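Local structure of uncharacterized protein (Mycobacterium avium subsp. paratuberculosis, 4R9Z) at residues H60-Y65 with V224-R229; L156-R161 with M176-D181; V201-P206 with L236-S241; L251-M256 with T266-M271. The protein probably hydrolyses fatty acyl-CoA thioesters to free fatty acids and coenzyme A, as a double hot-dog thioesterase of the TesB type. All blocks are in the same frame, centred on the assembly; numbering follows the deposited sequence.

Interactions 2, 3 and 4 all lie in the C-terminal hot-dog half, whereas interaction 1 is the seam at which its strand 218-226 pairs with strand 58-66 of the N-terminal half. In sequence, interaction 2 is nested in the loop of interaction 1, interactions 1 and 3 interleave, and interaction 4 comes last. Neighbouring strands connect them: 218-226 beside 263-272, then 249-258, 236-246, 176-180 and finally 159-163. The centres of interactions 3 and 4 are about 8 Å apart and those of 1 and 4 about 11 Å, while interactions 1 and 2 are about 20 Å apart, on opposite sides of the chain's centre. Interactions 1 and 4 also touch the second subunit, so dimer contacts gather near the seam.

Interaction 1: residues H60-Y65 with V224-R229; sequences HSVHTY and VWFHGR
Val-62 and Val-224 form an antiparallel hydrogen-bonded pair held by two backbone bonds. Val-224 N points nearly along the C=O axis of Val-62 at 3.0 Å from its O, with 166° at the hydrogen; the return bond from Val-62 N meets Val-224 O in the carbonyl plane. Their side chains lie side by side and point the same way. Val-62 sets CG1 between its backbone N and carbonyl carbon (chi1 55°), which lays that methyl 3.9 Å from Val-224 CB. Val-224 instead holds CG1 anti to its N, and this methyl covers one face of the Phe-226 ring toward the rim. Compact branched residues suit this face, because helices 39-52 and 188-201 pack on it.

This is the seam of the double hot-dog fold, where a strand of the N-terminal half meets one of the C-terminal half.

Ser-61 and Trp-225 occupy the opposite face as a non-hydrogen-bonded pair, Ser-61 CB lying 3.7 Å from Trp-225 CD1. Ser-61 OG turns to the second subunit, where Tyr-65 OH is a partner. Both His-63 and Trp-225 carry CG anti to the carbonyl carbon, beside the backbone N, and the two side chains cross at about a right angle. The edge of the imidazole makes the touch, His-63 CE1 being 3.5 Å from Trp-225 CZ2, with the ring planes 75° apart; His-63 ND1 is bonded to Ser-223 OG. At the end of the pairing Phe-226 N donates to His-60 O at 2.7 Å from above the carbonyl plane, while the ring edge of Phe-226 meets His-60 C and Ser-61 N.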
# COMPACT_ATOMS: atom_id res chain seq x y z
N HIS B 60 5.16 11.45 1.58
CA HIS B 60 3.78 11.40 2.01
C HIS B 60 3.25 9.96 1.91
O HIS B 60 2.19 9.65 2.46
CB HIS B 60 2.93 12.37 1.20
CG HIS B 60 2.85 12.05 -0.26
ND1 HIS B 60 1.95 11.14 -0.77
CD2 HIS B 60 3.56 12.52 -1.31
CE1 HIS B 60 2.10 11.07 -2.08
NE2 HIS B 60 3.07 11.89 -2.44
N SER B 61 3.98 9.09 1.21
CA SER B 61 3.65 7.67 1.19
C SER B 61 4.83 6.82 0.73
O SER B 61 5.75 7.31 0.07
CB SER B 61 2.43 7.39 0.30
OG SER B 61 2.68 7.73 -1.05
N VAL B 62 4.79 5.54 1.07
CA VAL B 62 5.86 4.61 0.72
C VAL B 62 5.33 3.17 0.74
O VAL B 62 4.59 2.77 1.64
CB VAL B 62 7.08 4.75 1.68
CG1 VAL B 62 6.66 4.59 3.13
CG2 VAL B 62 8.17 3.74 1.33
N HIS B 63 5.71 2.40 -0.27
CA HIS B 63 5.29 1.01 -0.37
C HIS B 63 6.51 0.13 -0.48
O HIS B 63 7.33 0.31 -1.37
CB HIS B 63 4.37 0.83 -1.58
CG HIS B 63 3.17 1.72 -1.55
ND1 HIS B 63 2.00 1.37 -0.92
CD2 HIS B 63 2.96 2.96 -2.06
CE1 HIS B 63 1.12 2.34 -1.04
NE2 HIS B 63 1.68 3.32 -1.73
N THR B 64 6.64 -0.82 0.44
CA THR B 64 7.84 -1.64 0.51
C THR B 64 7.52 -3.13 0.44
O THR B 64 6.68 -3.61 1.18
CB THR B 64 8.62 -1.36 1.81
OG1 THR B 64 8.78 0.06 1.98
CG2 THR B 64 9.97 -2.03 1.78
N TYR B 65 8.20 -3.85 -0.46
CA TYR B 65 8.11 -5.31 -0.50
C TYR B 65 9.35 -5.92 0.12
O TYR B 65 10.46 -5.58 -0.26
CB TYR B 65 7.96 -5.82 -1.94
CG TYR B 65 6.53 -6.02 -2.37
CD1 TYR B 65 5.74 -6.99 -1.77
CD2 TYR B 65 5.97 -5.25 -3.37
CE1 TYR B 65 4.43 -7.16 -2.15
CE2 TYR B 65 4.66 -5.43 -3.76
CZ TYR B 65 3.90 -6.38 -3.15
OH TYR B 65 2.59 -6.56 -3.54
N VAL B 224 2.85 2.79 4.10
CA VAL B 224 2.58 3.91 5.01
C VAL B 224 2.12 5.14 4.25
O VAL B 224 2.75 5.56 3.29
CB VAL B 224 3.82 4.29 5.83
CG1 VAL B 224 3.46 5.38 6.82
CG2 VAL B 224 4.37 3.08 6.55
N TRP B 225 1.03 5.75 4.71
CA TRP B 225 0.59 7.03 4.18
C TRP B 225 0.70 8.09 5.28
O TRP B 225 0.08 7.98 6.33
CB TRP B 225 -0.84 6.94 3.65
CG TRP B 225 -1.01 5.94 2.56
CD1 TRP B 225 -0.98 6.18 1.21
CD2 TRP B 225 -1.22 4.53 2.71
NE1 TRP B 225 -1.16 5.01 0.52
CE2 TRP B 225 -1.31 3.98 1.42
CE3 TRP B 225 -1.34 3.68 3.81
CZ2 TRP B 225 -1.52 2.63 1.20
CZ3 TRP B 225 -1.55 2.34 3.59
CH2 TRP B 225 -1.64 1.82 2.29
N PHE B 226 1.50 9.11 5.04
CA PHE B 226 1.74 10.12 6.03
C PHE B 226 0.72 11.20 6.00
O PHE B 226 0.26 11.58 4.97
CB PHE B 226 3.12 10.71 5.85
CG PHE B 226 4.22 9.74 6.06
CD1 PHE B 226 4.67 9.44 7.31
CD2 PHE B 226 4.80 9.12 5.00
CE1 PHE B 226 5.68 8.55 7.49
CE2 PHE B 226 5.81 8.23 5.18
CZ PHE B 226 6.25 7.95 6.43
N HIS B 227 0.36 11.69 7.16
CA HIS B 227 -0.68 12.68 7.28
C HIS B 227 -0.14 13.97 7.84
O HIS B 227 -0.13 14.98 7.19
CB HIS B 227 -1.77 12.13 8.17
CG HIS B 227 -2.98 12.98 8.24
ND1 HIS B 227 -3.17 13.89 9.24
CD2 HIS B 227 -4.07 13.03 7.47
CE1 HIS B 227 -4.33 14.49 9.06
NE2 HIS B 227 -4.89 13.99 8.00
N GLY B 228 0.32 13.91 9.06
CA GLY B 228 0.76 15.07 9.76
C GLY B 228 2.12 14.74 10.25
O GLY B 228 2.53 13.63 10.18
N ARG B 229 2.84 15.74 10.71
CA ARG B 229 4.21 15.53 11.16
C ARG B 229 4.26 15.02 12.60
O ARG B 229 3.61 15.55 13.49
CB ARG B 229 5.00 16.83 11.01
CG ARG B 229 6.39 16.61 10.46
CD ARG B 229 7.08 17.93 10.19
NE ARG B 229 6.55 18.54 8.98
CZ ARG B 229 7.06 19.63 8.41
NH1 ARG B 229 8.12 20.22 8.95
NH2 ARG B 229 6.52 20.12 7.30

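Interaction 2: residues L156-R161 with M176-D181; sequences LRWFER and MWWRPD
Three backbone hydrogen bonds tie these antiparallel strands together. Asp-181 N gives the straightest, 2.8 Å to Trp-158 O with 172° at the hydrogen, although it approaches from above the carbonyl plane. Glu-160 and Arg-179 bond in both directions: Glu-160 N lies 2.7 Å from Arg-179 O, nearly along the C=O axis, while Arg-179 N comes to Glu-160 O from above its plane.

The same pair carries the charges. Glu-160, with CG anti to its carbonyl carbon and an extended chain, runs alongside Arg-179, which is extended from CG to NE, so that the two ends arrive together. Their salt bridge joins Glu-160 OE2 to Arg-179 NE at 3.1 Å; the hydrogen bond within it is weak and the two planar groups are turned 52° apart. Asp-181 OD1 stands only 3.4 Å from Glu-160 OE2, and the arginine would offset the repulsion between these carboxylates.

In the hot-dog fold of the C-terminal half these strands close the sheet, 159-163 being its outermost strand within the chain. Long charged side chains suit such a border, whereas Trp-158, Phe-159 and Trp-178 turn to helix 188-201.

Apolar contacts fill that side. Trp-158 and Trp-178 cross obliquely, CZ3 of Trp-158 at 4.0 Å from CZ3 of Trp-178, with the six-membered rings 82° apart. The edge of the Trp-178 ring meets Phe-159 CB, 3.8 Å from its CE3. Phe-159 also lays CD2 over the centre of one Trp-158 face, and Tyr-197 meets Trp-158 edge-to-face. Farther along, Met-176 bends at chi3 and rests its CE over one face of the Arg-161 guanidinium, 3.4 Å from NE of that arginine.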
# COMPACT_ATOMS: atom_id res chain seq x y z
N LEU B 156 14.52 -3.45 18.22
CA LEU B 156 13.36 -3.37 19.11
C LEU B 156 13.53 -2.47 20.33
O LEU B 156 12.55 -1.95 20.86
CB LEU B 156 12.98 -4.78 19.57
CG LEU B 156 12.70 -5.78 18.44
CD1 LEU B 156 12.22 -7.11 19.01
CD2 LEU B 156 11.70 -5.21 17.45
N ARG B 157 14.77 -2.27 20.78
CA ARG B 157 15.02 -1.60 22.06
C ARG B 157 15.11 -0.06 22.05
O ARG B 157 15.30 0.55 23.10
CB ARG B 157 16.30 -2.15 22.68
CG ARG B 157 16.20 -3.62 23.10
CD ARG B 157 17.42 -4.08 23.90
NE ARG B 157 18.53 -4.50 23.05
CZ ARG B 157 19.62 -3.77 22.81
NH1 ARG B 157 19.74 -2.57 23.37
NH2 ARG B 157 20.58 -4.24 22.03
N TRP B 158 14.96 0.58 20.89
CA TRP B 158 15.13 2.03 20.83
C TRP B 158 13.88 2.81 21.21
O TRP B 158 13.88 4.04 21.18
CB TRP B 158 15.58 2.48 19.44
CG TRP B 158 14.68 2.06 18.32
CD1 TRP B 158 14.64 0.83 17.73
CD2 TRP B 158 13.69 2.86 17.66
NE1 TRP B 158 13.69 0.82 16.74
CE2 TRP B 158 13.09 2.05 16.68
CE3 TRP B 158 13.25 4.18 17.81
CZ2 TRP B 158 12.08 2.51 15.84
CZ3 TRP B 158 12.24 4.63 16.98
CH2 TRP B 158 11.67 3.80 16.01
N PHE B 159 12.79 2.12 21.53
CA PHE B 159 11.57 2.83 21.91
C PHE B 159 10.89 2.25 23.15
O PHE B 159 10.92 1.04 23.38
CB PHE B 159 10.58 2.85 20.74
CG PHE B 159 10.22 1.49 20.24
CD1 PHE B 159 9.15 0.80 20.79
CD2 PHE B 159 10.95 0.89 19.23
CE1 PHE B 159 8.82 -0.46 20.34
CE2 PHE B 159 10.62 -0.37 18.77
CZ PHE B 159 9.55 -1.05 19.32
N GLU B 160 10.27 3.13 23.94
CA GLU B 160 9.45 2.69 25.07
C GLU B 160 8.05 2.39 24.58
O GLU B 160 7.63 2.90 23.54
CB GLU B 160 9.41 3.75 26.18
CG GLU B 160 10.77 4.17 26.73
CD GLU B 160 10.65 5.25 27.79
OE1 GLU B 160 10.03 4.99 28.85
OE2 GLU B 160 11.18 6.37 27.57
N ARG B 161 7.30 1.61 25.35
CA ARG B 161 5.97 1.21 24.92
C ARG B 161 5.04 0.84 26.07
O ARG B 161 5.43 0.17 27.02
CB ARG B 161 6.07 0.02 23.98
CG ARG B 161 7.03 -1.05 24.48
CD ARG B 161 7.25 -2.12 23.43
NE ARG B 161 6.02 -2.85 23.13
CZ ARG B 161 5.92 -3.76 22.17
NH1 ARG B 161 6.98 -4.05 21.43
NH2 ARG B 161 4.77 -4.37 21.96
N MET B 176 -1.33 0.82 21.36
CA MET B 176 -0.22 1.02 22.28
C MET B 176 0.22 2.47 22.34
O MET B 176 0.00 3.24 21.40
CB MET B 176 0.96 0.15 21.88
CG MET B 176 1.67 0.66 20.64
SD MET B 176 2.89 -0.49 19.98
CE MET B 176 3.90 -0.82 21.41
N TRP B 177 0.85 2.84 23.45
CA TRP B 177 1.56 4.11 23.53
C TRP B 177 3.02 3.81 23.26
O TRP B 177 3.55 2.81 23.73
CB TRP B 177 1.42 4.76 24.90
CG TRP B 177 0.09 5.35 25.20
CD1 TRP B 177 -0.85 4.87 26.07
CD2 TRP B 177 -0.47 6.53 24.63
NE1 TRP B 177 -1.95 5.68 26.08
CE2 TRP B 177 -1.75 6.71 25.20
CE3 TRP B 177 -0.02 7.46 23.69
CZ2 TRP B 177 -2.57 7.78 24.86
CZ3 TRP B 177 -0.84 8.52 23.35
CH2 TRP B 177 -2.10 8.67 23.94
N TRP B 178 3.68 4.67 22.50
CA TRP B 178 5.11 4.50 22.28
C TRP B 178 5.79 5.85 22.14
O TRP B 178 5.18 6.84 21.71
CB TRP B 178 5.37 3.64 21.05
CG TRP B 178 5.31 4.40 19.76
CD1 TRP B 178 4.19 4.74 19.06
CD2 TRP B 178 6.42 4.93 19.04
NE1 TRP B 178 4.54 5.44 17.93
CE2 TRP B 178 5.90 5.58 17.90
CE3 TRP B 178 7.81 4.92 19.24
CZ2 TRP B 178 6.72 6.21 16.97
CZ3 TRP B 178 8.62 5.55 18.31
CH2 TRP B 178 8.07 6.18 17.19
N ARG B 179 7.06 5.88 22.53
CA ARG B 179 7.92 7.02 22.27
C ARG B 179 9.34 6.51 22.14
O ARG B 179 9.67 5.44 22.67
CB ARG B 179 7.80 8.06 23.38
CG ARG B 179 8.40 7.62 24.70
CD ARG B 179 8.26 8.70 25.76
NE ARG B 179 8.73 8.26 27.07
CZ ARG B 179 8.86 9.05 28.12
NH1 ARG B 179 8.54 10.33 28.03
NH2 ARG B 179 9.29 8.56 29.28
N PRO B 180 10.20 7.25 21.43
CA PRO B 180 11.60 6.82 21.36
C PRO B 180 12.29 6.98 22.71
O PRO B 180 12.03 7.95 23.42
CB PRO B 180 12.21 7.74 20.30
CG PRO B 180 11.05 8.33 19.56
CD PRO B 180 9.91 8.38 20.53
N ASP B 181 13.17 6.04 23.04
CA ASP B 181 13.87 6.08 24.32
C ASP B 181 15.16 6.90 24.17
O ASP B 181 16.25 6.34 24.02
CB ASP B 181 14.18 4.67 24.81
CG ASP B 181 14.70 4.65 26.24
OD1 ASP B 181 14.40 5.60 27.00
OD2 ASP B 181 15.41 3.69 26.61

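Interaction 3: residues V201-P206 with L236-S241; sequences VTLTEP and LFYDRS
The Tyr-238 ring has Arg-240 CG over one face, offset toward the rim, and Thr-202 OG1 at its edge, in plane, 3.1 Å from Tyr-238 CE2. The Arg-240 guanidinium is met at its edge by the backbone of Thr-202, whose O and CA lie near its plane. Arg-240 NH1 gives Thr-202 O a short but weak bond, 2.6 Å with only 128° at the hydrogen. A bend at chi3 (-64°) brings the guanidinium round to that carbonyl, and Arg-240 NE is held by Val-174 O, so backbone acceptors on two sides help to hold the group.

Thr-202 and Tyr-238 reach toward each other tip to tip, yet their hydroxyls bond to helix 188-201: Thr-202 OG1 to Met-198 O and Tyr-238 OH to Ser-199 O. Leu-203 slides past Arg-240 in the opposite direction, its CD1 3.6 Å from Arg-240 CG, and crosses Tyr-238 at about a right angle, CD1 being 4.0 Å from Tyr-238 CZ. A branched apolar side chain suits this place between aliphatic stem and ring. Pro-206, early in helix 204-211, sets its CB 3.8 Å from Ser-241 C.

The positive charge of Arg-240, at Thr-202 O just beyond the C-terminal end of helix 188-201, would probably interact favourably with the negative end of the helix dipole. The packing is that of a hot-dog fold, whose antiparallel sheet wraps a central helix.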
# COMPACT_ATOMS: atom_id res chain seq x y z
N VAL B 201 7.69 -2.78 12.73
CA VAL B 201 8.17 -3.81 13.66
C VAL B 201 7.19 -4.20 14.76
O VAL B 201 7.30 -5.27 15.34
CB VAL B 201 9.49 -3.37 14.34
CG1 VAL B 201 10.58 -3.14 13.30
CG2 VAL B 201 9.28 -2.13 15.18
N THR B 202 6.21 -3.34 15.04
CA THR B 202 5.25 -3.61 16.11
C THR B 202 3.97 -4.26 15.59
O THR B 202 3.06 -4.56 16.36
CB THR B 202 4.87 -2.34 16.87
OG1 THR B 202 4.33 -1.38 15.96
CG2 THR B 202 6.08 -1.78 17.57
N LEU B 203 3.89 -4.44 14.29
CA LEU B 203 2.65 -4.81 13.67
C LEU B 203 2.45 -6.29 13.46
O LEU B 203 1.45 -6.69 12.96
CB LEU B 203 2.49 -4.06 12.37
CG LEU B 203 1.09 -3.61 12.11
CD1 LEU B 203 0.58 -2.89 13.31
CD2 LEU B 203 1.01 -2.72 10.90
N THR B 204 3.42 -7.08 13.80
CA THR B 204 3.23 -8.48 13.86
C THR B 204 2.26 -8.98 14.90
O THR B 204 1.57 -9.92 14.65
CB THR B 204 4.53 -9.17 14.14
OG1 THR B 204 5.27 -8.38 15.09
CG2 THR B 204 5.28 -9.27 12.89
N GLU B 205 2.26 -8.39 16.08
CA GLU B 205 1.59 -9.01 17.21
C GLU B 205 0.12 -9.18 17.01
O GLU B 205 -0.38 -10.22 17.36
CB GLU B 205 1.91 -8.34 18.56
CG GLU B 205 0.82 -8.37 19.65
CD GLU B 205 0.43 -9.74 20.23
OE1 GLU B 205 1.06 -10.75 19.95
OE2 GLU B 205 -0.52 -9.80 21.01
N PRO B 206 -0.58 -8.11 16.42
CA PRO B 206 -2.01 -8.40 16.27
C PRO B 206 -2.28 -9.65 15.43
O PRO B 206 -3.16 -10.40 15.73
CB PRO B 206 -2.59 -7.16 15.62
CG PRO B 206 -1.48 -6.44 15.07
CD PRO B 206 -0.39 -6.65 16.01
N LEU B 236 3.23 8.54 21.53
CA LEU B 236 2.41 8.40 20.33
C LEU B 236 1.46 7.22 20.45
O LEU B 236 1.83 6.16 20.95
CB LEU B 236 3.30 8.21 19.09
CG LEU B 236 4.18 9.36 18.61
CD1 LEU B 236 4.69 9.06 17.21
CD2 LEU B 236 3.41 10.67 18.63
N PHE B 237 0.23 7.41 19.97
CA PHE B 237 -0.77 6.36 19.97
C PHE B 237 -0.71 5.56 18.68
O PHE B 237 -0.90 6.11 17.60
CB PHE B 237 -2.17 6.96 20.15
CG PHE B 237 -3.25 5.94 20.42
CD1 PHE B 237 -3.92 5.34 19.37
CD2 PHE B 237 -3.62 5.62 21.71
CE1 PHE B 237 -4.92 4.41 19.60
CE2 PHE B 237 -4.62 4.70 21.95
CZ PHE B 237 -5.27 4.09 20.90
N TYR B 238 -0.46 4.26 18.78
CA TYR B 238 -0.44 3.41 17.60
C TYR B 238 -1.52 2.35 17.67
O TYR B 238 -1.34 1.29 18.28
CB TYR B 238 0.93 2.75 17.43
CG TYR B 238 1.16 2.13 16.07
CD1 TYR B 238 0.49 2.60 14.95
CD2 TYR B 238 2.07 1.09 15.90
CE1 TYR B 238 0.70 2.05 13.70
CE2 TYR B 238 2.29 0.52 14.65
CZ TYR B 238 1.60 1.01 13.56
OH TYR B 238 1.82 0.46 12.31
N ASP B 239 -2.64 2.63 17.03
CA ASP B 239 -3.75 1.69 16.94
C ASP B 239 -3.39 0.57 15.97
O ASP B 239 -2.99 0.83 14.84
CB ASP B 239 -5.02 2.42 16.49
CG ASP B 239 -6.28 1.74 16.98
OD1 ASP B 239 -6.17 0.76 17.74
OD2 ASP B 239 -7.38 2.21 16.61
N ARG B 240 -3.52 -0.67 16.42
CA ARG B 240 -3.12 -1.83 15.63
C ARG B 240 -4.22 -2.88 15.59
O ARG B 240 -4.89 -3.12 16.59
CB ARG B 240 -1.85 -2.48 16.21
CG ARG B 240 -0.68 -1.53 16.43
CD ARG B 240 0.50 -2.26 17.08
NE ARG B 240 0.19 -2.75 18.41
CZ ARG B 240 1.01 -3.49 19.15
NH1 ARG B 240 2.21 -3.83 18.70
NH2 ARG B 240 0.64 -3.90 20.36
N SER B 241 -4.38 -3.52 14.44
CA SER B 241 -5.35 -4.60 14.31
C SER B 241 -4.98 -5.56 13.18
O SER B 241 -4.09 -5.28 12.39
CB SER B 241 -6.74 -4.01 14.09
OG SER B 241 -6.78 -3.24 12.91

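Interaction 4: residues L251-M256 with T266-M271; sequences LASGTM and TVKQEM
Thr-266 stands opposite Thr-255, a non-hydrogen-bonded pair in which Thr-266 CG2, anti to its backbone N, lies 4.0 Å from Gly-254 O. Val-267 follows as the hydrogen-bonded partner of Gly-254: Val-267 N donates to Gly-254 O at 2.7 Å, in the carbonyl plane, and Gly-254 N answers from above the plane of Val-267 O. Gly-254 has no side chain to meet the valine, whose CB comes within 4.1 Å of Gly-254 CA, while the valine turns to Leu-203 and helix 188-201.

Lys-268 points to the other face with Ser-253. Bends at chi2 (79°) and chi3 (76°) fold its chain back over the neighbouring strand, so that Lys-268 CD lies 3.4 Å from Ala-252 O and NZ reaches Ser-253 OG in a weak bond of 3.4 Å. Its aliphatic stem suits the indole of Trp-225, from this subunit and from the second.

Gln-269 exchanges two backbone bonds with Ala-252, the shorter being Ala-252 N to Gln-269 O at 2.7 Å. Its extended side chain leads away from the partner strand, and NE2 donates to Ala-200 O of the central helix. Glu-270, also extended, turns CB to Leu-251 CD2 at 4.0 Å; its OE1 bonds to Ser-61 OG of the second subunit. Met-271 bends at chi3 to set CE on Ala-252 CB, 3.7 Å away, the methyl-sized alanine matching its slender end.

The strands thus form a regular antiparallel hairpin of the hot-dog sheet. The proximity of Asp-221 to buried Glu-270 could raise the affinity of one carboxylate for a proton, an effect that the hydrogen bonds of Glu-270 with Ser-61 and His-60 of the second subunit would probably offset in part.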
# COMPACT_ATOMS: atom_id res chain seq x y z
N LEU B 251 -3.24 -9.80 6.96
CA LEU B 251 -3.17 -8.34 6.91
C LEU B 251 -3.14 -7.72 8.30
O LEU B 251 -3.83 -8.17 9.22
CB LEU B 251 -4.36 -7.75 6.15
CG LEU B 251 -4.22 -7.52 4.64
CD1 LEU B 251 -5.45 -6.77 4.12
CD2 LEU B 251 -2.94 -6.77 4.31
N ALA B 252 -2.37 -6.65 8.43
CA ALA B 252 -2.34 -5.86 9.65
C ALA B 252 -2.58 -4.40 9.31
O ALA B 252 -2.17 -3.94 8.25
CB ALA B 252 -1.02 -6.04 10.37
N SER B 253 -3.24 -3.67 10.20
CA SER B 253 -3.65 -2.31 9.91
C SER B 253 -3.28 -1.40 11.08
O SER B 253 -3.35 -1.80 12.24
CB SER B 253 -5.15 -2.24 9.63
OG SER B 253 -5.55 -0.93 9.28
N GLY B 254 -2.88 -0.17 10.77
CA GLY B 254 -2.42 0.74 11.81
C GLY B 254 -2.70 2.20 11.56
O GLY B 254 -2.66 2.69 10.43
N THR B 255 -2.99 2.91 12.64
CA THR B 255 -3.16 4.36 12.59
C THR B 255 -2.38 4.95 13.75
O THR B 255 -2.56 4.54 14.90
CB THR B 255 -4.63 4.78 12.67
OG1 THR B 255 -5.39 3.73 13.27
CG2 THR B 255 -5.18 5.05 11.29
N MET B 256 -1.52 5.90 13.46
CA MET B 256 -0.68 6.50 14.48
C MET B 256 -1.09 7.93 14.75
O MET B 256 -1.38 8.68 13.81
CB MET B 256 0.78 6.43 14.06
CG MET B 256 1.75 6.76 15.17
SD MET B 256 3.44 6.49 14.60
CE MET B 256 3.37 4.75 14.18
N THR B 266 -1.24 6.46 8.32
CA THR B 266 -2.09 5.29 8.16
C THR B 266 -1.20 4.18 7.62
O THR B 266 -0.33 4.44 6.79
CB THR B 266 -3.27 5.54 7.21
OG1 THR B 266 -3.99 6.71 7.62
CG2 THR B 266 -4.22 4.36 7.20
N VAL B 267 -1.41 2.95 8.07
CA VAL B 267 -0.47 1.86 7.80
C VAL B 267 -1.17 0.56 7.43
O VAL B 267 -2.21 0.23 7.99
CB VAL B 267 0.45 1.59 9.02
CG1 VAL B 267 1.50 0.56 8.69
CG2 VAL B 267 1.12 2.87 9.48
N LYS B 268 -0.59 -0.18 6.48
CA LYS B 268 -1.06 -1.52 6.16
C LYS B 268 0.13 -2.46 5.96
O LYS B 268 1.13 -2.08 5.37
CB LYS B 268 -1.93 -1.52 4.91
CG LYS B 268 -2.78 -2.77 4.75
CD LYS B 268 -4.01 -2.72 5.65
CE LYS B 268 -5.07 -1.80 5.09
NZ LYS B 268 -6.24 -1.70 6.00
N GLN B 269 0.00 -3.69 6.44
CA GLN B 269 1.09 -4.65 6.34
C GLN B 269 0.59 -6.06 6.04
O GLN B 269 -0.36 -6.54 6.65
CB GLN B 269 1.92 -4.67 7.63
CG GLN B 269 3.11 -5.61 7.59
CD GLN B 269 3.89 -5.62 8.89
OE1 GLN B 269 4.11 -6.67 9.49
NE2 GLN B 269 4.32 -4.44 9.33
N GLU B 270 1.26 -6.73 5.10
CA GLU B 270 0.92 -8.10 4.77
C GLU B 270 2.09 -8.99 5.17
O GLU B 270 3.25 -8.67 4.89
CB GLU B 270 0.61 -8.23 3.28
CG GLU B 270 0.13 -9.61 2.83
CD GLU B 270 -0.18 -9.66 1.35
OE1 GLU B 270 0.61 -9.12 0.55
OE2 GLU B 270 -1.23 -10.24 0.98
N MET B 271 1.80 -10.09 5.85
CA MET B 271 2.85 -10.99 6.30
C MET B 271 2.53 -12.45 6.02
O MET B 271 1.37 -12.86 5.99
CB MET B 271 3.12 -10.77 7.79
CG MET B 271 1.99 -11.18 8.71
SD MET B 271 2.06 -10.29 10.28
CE MET B 271 1.43 -8.69 9.80